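Local coordinates for mandelate racemase/muconate lactonizing enzyme, C-terminal domain protein (Paracoccus denitrificans, PDB 4DWD) that binds magnesium and probably acts as a hydro-lyase of the enolase superfamily, at residues P127-I132 with A158-W163; A183-L188 with E215-S220. One frame throughout, in Å; residues are numbered along the deposited sequence.

Contact 1 of 2, residues P127-I132 with A158-W163; sequences PCYSSI and AVKIRW
K160 hydrogen-bonds between S130 and I132, pairing strands 127-132 and 158-162, the first two strands of the enolase-superfamily barrel, joined through helix 140-154 in a beta-alpha-beta unit and running parallel at 23°. Backbone bonds hold the pair in the ladder of a parallel sheet. K160 N donates a hydrogen bond to S130 O at 2.8 Å, and its O accepts one from I132 N in a nearly straight bond. R162 N continues the series to I132 O at 2.7 Å, and S130 N reaches A158 O at the other end.

Polar side chains meet on the face carrying Y129, S131 and K160, which looks into the barrel. The lysine leaves its strand with CG anti to the backbone N and bends at the CG-CD bond (chi3 82°), which places CE, and NZ donates to Y129 OH at 2.9 Å. CB of the same lysine approaches the tyrosine ring obliquely, 3.5 Å from CE1. NZ also pairs with E223, a residue that with D197 and E249 forms a calcium site seen in this protein, with no such ion bound to this chain. The R162 chain bends at chi3, and its end comes nearer to strand 127-132: its NH1 donates to S131 OG, which lies 22° out of the guanidinium plane, and forms a salt bridge with D327. S131 OG is bonded to E324 as well.

The face carrying S130, I132, V159 and I161 packs on helix 140-154, with V159 on V151 and I161 on V147, and S130 OG bonds to E154. There the I132 side chain crosses that of V159, with I132 CD1 4.0 Å from V159 CG1.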
loop_
_atom_site.group_PDB
_atom_site.type_symbol
_atom_site.label_atom_id
_atom_site.label_comp_id
_atom_site.label_asym_id
_atom_site.label_seq_id
_atom_site.Cartn_x
_atom_site.Cartn_y
_atom_site.Cartn_z
ATOM N N PRO B 127 11.738 7.341 38.094
ATOM C CA PRO B 127 10.354 7.517 38.551
ATOM C C PRO B 127 9.536 6.239 38.399
ATOM O O PRO B 127 9.787 5.449 37.484
ATOM C CB PRO B 127 9.810 8.615 37.632
ATOM C CG PRO B 127 10.690 8.579 36.430
ATOM C CD PRO B 127 12.049 8.183 36.927
ATOM N N CYS B 128 8.572 6.042 39.293
ATOM C CA CYS B 128 7.679 4.887 39.204
ATOM C C CYS B 128 6.254 5.288 38.796
ATOM O O CYS B 128 5.870 6.456 38.919
ATOM C CB CYS B 128 7.649 4.114 40.531
ATOM S SG CYS B 128 6.634 4.850 41.840
ATOM N N TYR B 129 5.485 4.328 38.284
ATOM C CA TYR B 129 4.033 4.501 38.189
ATOM C C TYR B 129 3.333 3.390 38.952
ATOM O O TYR B 129 3.763 2.234 38.908
ATOM C CB TYR B 129 3.549 4.626 36.729
ATOM C CG TYR B 129 3.453 3.378 35.859
ATOM C CD1 TYR B 129 2.351 2.529 35.943
ATOM C CD2 TYR B 129 4.435 3.087 34.897
ATOM C CE1 TYR B 129 2.232 1.419 35.116
ATOM C CE2 TYR B 129 4.324 1.972 34.066
ATOM C CZ TYR B 129 3.220 1.145 34.185
ATOM O OH TYR B 129 3.079 0.046 33.379
ATOM N N SER B 130 2.280 3.747 39.684
ATOM C CA SER B 130 1.496 2.767 40.422
ATOM C C SER B 130 0.592 2.042 39.442
ATOM O O SER B 130 -0.285 2.661 38.817
ATOM C CB SER B 130 0.645 3.444 41.501
ATOM O OG SER B 130 1.451 4.096 42.462
ATOM N N SER B 131 0.820 0.740 39.308
ATOM C CA SER B 131 0.078 -0.098 38.382
ATOM C C SER B 131 -0.906 -0.919 39.211
ATOM O O SER B 131 -0.497 -1.801 39.966
ATOM C CB SER B 131 1.053 -0.986 37.623
ATOM O OG SER B 131 0.398 -1.696 36.597
ATOM N N ILE B 132 -2.192 -0.598 39.071
ATOM C CA ILE B 132 -3.253 -1.073 39.962
ATOM C C ILE B 132 -4.224 -1.967 39.202
ATOM O O ILE B 132 -4.976 -1.496 38.337
ATOM C CB ILE B 132 -3.996 0.129 40.568
ATOM C CG1 ILE B 132 -2.963 1.074 41.209
ATOM C CG2 ILE B 132 -5.099 -0.336 41.515
ATOM C CD1 ILE B 132 -3.498 2.407 41.657
ATOM N N ALA B 158 2.941 8.659 37.813
ATOM C CA ALA B 158 1.769 8.313 36.995
ATOM C C ALA B 158 1.004 7.170 37.655
ATOM O O ALA B 158 1.529 6.503 38.541
ATOM C CB ALA B 158 2.183 7.937 35.575
ATOM N N VAL B 159 -0.238 6.956 37.231
ATOM C CA VAL B 159 -1.063 5.846 37.720
ATOM C C VAL B 159 -1.586 5.072 36.517
ATOM O O VAL B 159 -1.965 5.687 35.531
ATOM C CB VAL B 159 -2.264 6.374 38.538
ATOM C CG1 VAL B 159 -3.257 5.257 38.833
ATOM C CG2 VAL B 159 -1.764 7.020 39.825
ATOM N N LYS B 160 -1.586 3.740 36.588
ATOM C CA LYS B 160 -2.242 2.943 35.546
ATOM C C LYS B 160 -3.261 2.053 36.213
ATOM O O LYS B 160 -2.927 1.346 37.168
ATOM C CB LYS B 160 -1.224 2.096 34.761
ATOM C CG LYS B 160 -1.820 1.367 33.560
ATOM C CD LYS B 160 -0.795 0.585 32.762
ATOM C CE LYS B 160 -0.525 -0.771 33.390
ATOM N NZ LYS B 160 0.642 -1.452 32.757
ATOM N N ILE B 161 -4.497 2.111 35.729
ATOM C CA ILE B 161 -5.562 1.227 36.218
ATOM C C ILE B 161 -5.778 0.092 35.215
ATOM O O ILE B 161 -6.003 0.330 34.023
ATOM C CB ILE B 161 -6.874 1.989 36.540
ATOM C CG1 ILE B 161 -7.280 2.940 35.389
ATOM C CG2 ILE B 161 -6.675 2.765 37.837
ATOM C CD1 ILE B 161 -8.618 3.642 35.601
ATOM N N ARG B 162 -5.676 -1.140 35.703
ATOM C CA ARG B 162 -5.760 -2.328 34.839
ATOM C C ARG B 162 -7.008 -3.115 35.168
ATOM O O ARG B 162 -7.447 -3.144 36.320
ATOM C CB ARG B 162 -4.536 -3.243 35.022
ATOM C CG ARG B 162 -3.209 -2.529 35.235
ATOM C CD ARG B 162 -2.014 -3.468 35.037
ATOM N NE ARG B 162 -2.196 -4.707 35.791
ATOM C CZ ARG B 162 -1.880 -4.871 37.075
ATOM N NH1 ARG B 162 -1.315 -3.884 37.770
ATOM N NH2 ARG B 162 -2.127 -6.031 37.665
ATOM N N TRP B 163 -7.561 -3.785 34.162
ATOM C CA TRP B 163 -8.837 -4.460 34.320
ATOM C C TRP B 163 -8.749 -5.865 34.790
ATOM O O TRP B 163 -9.487 -6.262 35.701
ATOM C CB TRP B 163 -9.682 -4.312 33.052
ATOM C CG TRP B 163 -10.760 -3.307 33.318
ATOM C CD1 TRP B 163 -12.133 -3.518 33.302
ATOM C CD2 TRP B 163 -10.585 -1.922 33.763
ATOM N NE1 TRP B 163 -12.801 -2.383 33.670
ATOM C CE2 TRP B 163 -11.930 -1.388 33.968
ATOM C CE3 TRP B 163 -9.482 -1.093 34.000
ATOM C CZ2 TRP B 163 -12.144 -0.072 34.372
ATOM C CZ3 TRP B 163 -9.707 0.222 34.408
ATOM C CH2 TRP B 163 -11.012 0.719 34.605
#

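Contact 2 of 2, residues A183-L188 with E215-S220; sequences AVRELL and EDLGYS
R185 reaches from helix 174-188 to the turn after helix 204-216 and turns one side of its guanidinium to the carbonyl of L217. NE and NH2 both donate to L217 O, at 2.8 and 3.0 Å, a side-on grip by two nitrogens on one acceptor. NE comes nearly in line with the C=O bond, while NH2 approaches in the carbonyl plane. The chain starts with CG anti to the backbone N (chi1 166°), then bends at chi2 and again at chi3. NH1 bonds to the carbonyls of G189 and A192, so backbone oxygens from two loops hold the group. The carbonyl it grips belongs to a Schellman motif: G218, with positive phi, is the C-prime residue, and its N bonds to E215 O while Y219 N returns to L214 O. G218 O in turn accepts from R209 of the second subunit, bringing this turn to a subunit interface.

Deeper in, the Y219 side chain stands at about a right angle to that of V184, its OH 3.7 Å from V184 CB. The hydroxyl is bonded to A181 O, one turn earlier on helix 174-188. R185 CB also approaches L217 CD2 to 4.4 Å.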
loop_
_atom_site.group_PDB
_atom_site.type_symbol
_atom_site.label_atom_id
_atom_site.label_comp_id
_atom_site.label_asym_id
_atom_site.label_seq_id
_atom_site.Cartn_x
_atom_site.Cartn_y
_atom_site.Cartn_z
ATOM N N ALA B 183 -14.099 8.469 37.371
ATOM C CA ALA B 183 -13.953 8.642 38.814
ATOM C C ALA B 183 -12.482 8.767 39.227
ATOM O O ALA B 183 -12.143 9.524 40.148
ATOM C CB ALA B 183 -14.620 7.495 39.537
ATOM N N VAL B 184 -11.612 8.013 38.550
ATOM C CA VAL B 184 -10.185 8.069 38.837
ATOM C C VAL B 184 -9.595 9.420 38.422
ATOM O O VAL B 184 -8.797 9.995 39.160
ATOM C CB VAL B 184 -9.424 6.848 38.247
ATOM C CG1 VAL B 184 -7.907 7.030 38.371
ATOM C CG2 VAL B 184 -9.858 5.569 38.980
ATOM N N ARG B 185 -10.012 9.941 37.270
ATOM C CA ARG B 185 -9.589 11.291 36.867
ATOM C C ARG B 185 -10.020 12.326 37.914
ATOM O O ARG B 185 -9.249 13.214 38.270
ATOM C CB ARG B 185 -10.128 11.640 35.477
ATOM C CG ARG B 185 -10.042 13.123 35.116
ATOM C CD ARG B 185 -8.614 13.647 35.074
ATOM N NE ARG B 185 -7.873 13.073 33.955
ATOM C CZ ARG B 185 -6.546 13.057 33.837
ATOM N NH1 ARG B 185 -5.758 13.576 34.777
ATOM N NH2 ARG B 185 -6.009 12.508 32.757
ATOM N N GLU B 186 -11.250 12.199 38.404
ATOM C CA GLU B 186 -11.754 13.151 39.394
ATOM C C GLU B 186 -10.960 13.087 40.699
ATOM O O GLU B 186 -10.684 14.116 41.332
ATOM C CB GLU B 186 -13.254 12.935 39.627
ATOM C CG GLU B 186 -14.067 13.341 38.403
ATOM C CD GLU B 186 -15.558 13.134 38.530
ATOM O OE1 GLU B 186 -16.044 12.833 39.643
ATOM O OE2 GLU B 186 -16.247 13.299 37.499
ATOM N N LEU B 187 -10.581 11.878 41.096
ATOM C CA LEU B 187 -9.744 11.697 42.280
ATOM C C LEU B 187 -8.368 12.340 42.141
ATOM O O LEU B 187 -7.912 13.063 43.034
ATOM C CB LEU B 187 -9.580 10.204 42.591
ATOM C CG LEU B 187 -8.554 9.804 43.654
ATOM C CD1 LEU B 187 -9.088 10.122 45.044
ATOM C CD2 LEU B 187 -8.203 8.329 43.537
ATOM N N LEU B 188 -7.703 12.061 41.024
ATOM C CA LEU B 188 -6.295 12.401 40.866
ATOM C C LEU B 188 -6.058 13.838 40.416
ATOM O O LEU B 188 -4.962 14.371 40.579
ATOM C CB LEU B 188 -5.609 11.417 39.917
ATOM C CG LEU B 188 -5.583 9.974 40.421
ATOM C CD1 LEU B 188 -4.909 9.102 39.380
ATOM C CD2 LEU B 188 -4.890 9.846 41.781
ATOM N N GLU B 215 -9.737 9.744 25.840
ATOM C CA GLU B 215 -9.225 11.010 25.300
ATOM C C GLU B 215 -9.957 12.208 25.907
ATOM O O GLU B 215 -9.327 13.187 26.296
ATOM C CB GLU B 215 -9.336 11.037 23.776
ATOM C CG GLU B 215 -8.335 10.099 23.110
ATOM C CD GLU B 215 -8.607 9.814 21.647
ATOM O OE1 GLU B 215 -9.512 10.431 21.044
ATOM O OE2 GLU B 215 -7.892 8.945 21.102
ATOM N N ASP B 216 -11.279 12.096 26.021
ATOM C CA ASP B 216 -12.085 13.130 26.658
ATOM C C ASP B 216 -11.644 13.345 28.114
ATOM O O ASP B 216 -11.714 14.463 28.632
ATOM C CB ASP B 216 -13.569 12.752 26.612
ATOM C CG ASP B 216 -14.193 12.924 25.234
ATOM O OD1 ASP B 216 -13.555 13.511 24.345
ATOM O OD2 ASP B 216 -15.342 12.473 25.042
ATOM N N LEU B 217 -11.166 12.278 28.749
ATOM C CA LEU B 217 -10.692 12.339 30.130
ATOM C C LEU B 217 -9.195 12.605 30.224
ATOM O O LEU B 217 -8.631 12.530 31.308
ATOM C CB LEU B 217 -11.023 11.027 30.835
ATOM C CG LEU B 217 -12.506 10.784 31.111
ATOM C CD1 LEU B 217 -12.736 9.326 31.480
ATOM C CD2 LEU B 217 -13.024 11.722 32.213
ATOM N N GLY B 218 -8.539 12.869 29.092
ATOM C CA GLY B 218 -7.131 13.238 29.089
ATOM C C GLY B 218 -6.169 12.138 29.485
ATOM O O GLY B 218 -5.048 12.420 29.891
ATOM N N TYR B 219 -6.590 10.878 29.377
ATOM C CA TYR B 219 -5.673 9.782 29.709
ATOM C C TYR B 219 -4.461 9.797 28.784
ATOM O O TYR B 219 -4.552 10.251 27.636
ATOM C CB TYR B 219 -6.390 8.416 29.680
ATOM C CG TYR B 219 -7.069 8.048 30.994
ATOM C CD1 TYR B 219 -8.036 8.887 31.570
ATOM C CD2 TYR B 219 -6.748 6.857 31.656
ATOM C CE1 TYR B 219 -8.642 8.562 32.778
ATOM C CE2 TYR B 219 -7.350 6.512 32.865
ATOM C CZ TYR B 219 -8.300 7.364 33.422
ATOM O OH TYR B 219 -8.876 7.011 34.627
ATOM N N SER B 220 -3.351 9.272 29.295
ATOM C CA SER B 220 -2.087 9.347 28.568
ATOM C C SER B 220 -1.802 8.160 27.663
ATOM O O SER B 220 -1.258 8.334 26.573
ATOM C CB SER B 220 -0.927 9.615 29.522
ATOM O OG SER B 220 -0.979 10.963 29.945
#

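From the N terminus, the chain passes through three strands of the antiparallel sheet, which C-terminal strands complete, and three long helices before strand 125-132 opens the barrel. Contact 1 closes the loop that carries helix 140-154 when strand 158-162 pairs with it. The chain then enters helix 174-188, whose end opens contact 2; strand 194-197 and helix 204-216 follow, and the turn 217-220 closes that second loop. The two contacts are in series and neither encloses the other. They still meet between barrel and helices, where I161 CD1 lies 3.5 Å from Y219 OH and V159 CG2 3.8 Å from L188 CD1, joining strand 158-162 to helix 174-188 and to the loop before strand 221-223.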